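Local coordinates for escrt-iii (Sulfolobus solfataricus, PDB 2XVC), which is an archaeal ESCRT-III protein of the cell-division machinery whose winged-helix domain probably takes part in its recruitment to membranes, at residues A[11-14]-A[15-18]. Numbering follows the deposited sequence.
Sequences TERE and LLDY
The amides of Leu15 to Tyr18 donate to the carbonyl oxygens of Thr11 to Glu14 in the i to i+4 pattern of the opening two turns of an alpha helix, Asp17 N lying 2.8 Å from Arg13 O. On the solvent side Arg13 bends at chi2 and chi3, which carries its guanidinium forward along the helix to Asp17. Arg13 NH2 stands 3.4 Å from Asp17 OD1, a long salt bridge in which guanidinium and carboxylate planes are turned 76° apart, so the two groups do not pair flat. Leu16 CD2 lies over one face of the same guanidinium, 3.8 Å from Arg13 NH1. A leucine in place of Asp17 would probably leave the Arg13 guanidinium without its charged mate and freer to swing into solvent. Inward, Leu15 packs on Leu45 of helix 39-51, while Glu12 OE1 is salt-bridged to Lys52 NZ. At the helix start, Glu14 N donates to Thr11 OG1 (3.1 Å), while Thr11 N returns a nearly straight bond to the anti lone pair of Glu14 OE1 (2.8 Å); the Glu14 CG, beside its own backbone N (chi1 -80°), lets the carboxylate reach back. The reciprocal bonds of Thr11 and Glu14 form a classic capping box, here opening helix 12-21 of the winged-helix domain.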
# COMPACT_ATOMS: atom_id res chain seq x y z
N THR A 11 -4.31 2.71 8.66
CA THR A 11 -3.01 3.25 9.08
C THR A 11 -1.89 2.71 8.19
O THR A 11 -2.05 1.70 7.50
CB THR A 11 -2.69 2.85 10.53
OG1 THR A 11 -2.58 1.43 10.62
CG2 THR A 11 -3.80 3.34 11.49
N GLU A 12 -0.74 3.39 8.22
CA GLU A 12 0.45 2.95 7.51
C GLU A 12 0.86 1.54 7.92
O GLU A 12 1.26 0.73 7.08
CB GLU A 12 1.61 3.91 7.75
CG GLU A 12 1.37 5.31 7.21
CD GLU A 12 2.47 6.29 7.58
OE1 GLU A 12 3.60 5.85 7.89
OE2 GLU A 12 2.20 7.52 7.56
N ARG A 13 0.74 1.26 9.22
CA ARG A 13 1.07 -0.04 9.80
C ARG A 13 0.19 -1.15 9.23
O ARG A 13 0.67 -2.23 8.90
CB ARG A 13 0.96 0.01 11.33
CG ARG A 13 1.47 -1.24 12.05
CD ARG A 13 3.00 -1.27 12.08
NE ARG A 13 3.52 -2.63 11.94
CZ ARG A 13 4.79 -2.92 11.64
NH1 ARG A 13 5.68 -1.95 11.45
NH2 ARG A 13 5.17 -4.19 11.53
N GLU A 14 -1.11 -0.86 9.13
CA GLU A 14 -2.06 -1.79 8.53
C GLU A 14 -1.71 -2.10 7.07
O GLU A 14 -1.70 -3.26 6.67
CB GLU A 14 -3.49 -1.26 8.63
CG GLU A 14 -4.12 -1.47 10.01
CD GLU A 14 -5.45 -0.75 10.18
OE1 GLU A 14 -5.53 0.45 9.84
OE2 GLU A 14 -6.41 -1.40 10.64
N LEU A 15 -1.40 -1.06 6.30
CA LEU A 15 -1.02 -1.27 4.91
C LEU A 15 0.26 -2.10 4.79
O LEU A 15 0.32 -3.03 3.99
CB LEU A 15 -0.90 0.05 4.14
CG LEU A 15 -0.60 -0.11 2.64
CD1 LEU A 15 -1.69 -0.93 1.95
CD2 LEU A 15 -0.44 1.24 1.97
N LEU A 16 1.26 -1.77 5.62
CA LEU A 16 2.53 -2.49 5.60
C LEU A 16 2.35 -3.95 5.99
O LEU A 16 2.91 -4.83 5.36
CB LEU A 16 3.56 -1.81 6.52
CG LEU A 16 4.97 -2.43 6.57
CD1 LEU A 16 5.64 -2.38 5.21
CD2 LEU A 16 5.83 -1.72 7.61
N ASP A 17 1.55 -4.19 7.03
CA ASP A 17 1.23 -5.56 7.44
C ASP A 17 0.52 -6.31 6.30
O ASP A 17 0.84 -7.47 6.03
CB ASP A 17 0.36 -5.58 8.70
CG ASP A 17 1.16 -5.28 9.98
OD1 ASP A 17 2.41 -5.32 9.95
OD2 ASP A 17 0.51 -5.02 11.01
N TYR A 18 -0.42 -5.64 5.64
CA TYR A 18 -1.12 -6.25 4.50
C TYR A 18 -0.15 -6.64 3.39
O TYR A 18 -0.21 -7.74 2.86
CB TYR A 18 -2.21 -5.31 3.95
CG TYR A 18 -2.86 -5.85 2.69
CD1 TYR A 18 -3.97 -6.69 2.77
CD2 TYR A 18 -2.36 -5.53 1.43
CE1 TYR A 18 -4.57 -7.20 1.61
CE2 TYR A 18 -2.95 -6.03 0.27
CZ TYR A 18 -4.05 -6.86 0.37
OH TYR A 18 -4.64 -7.34 -0.77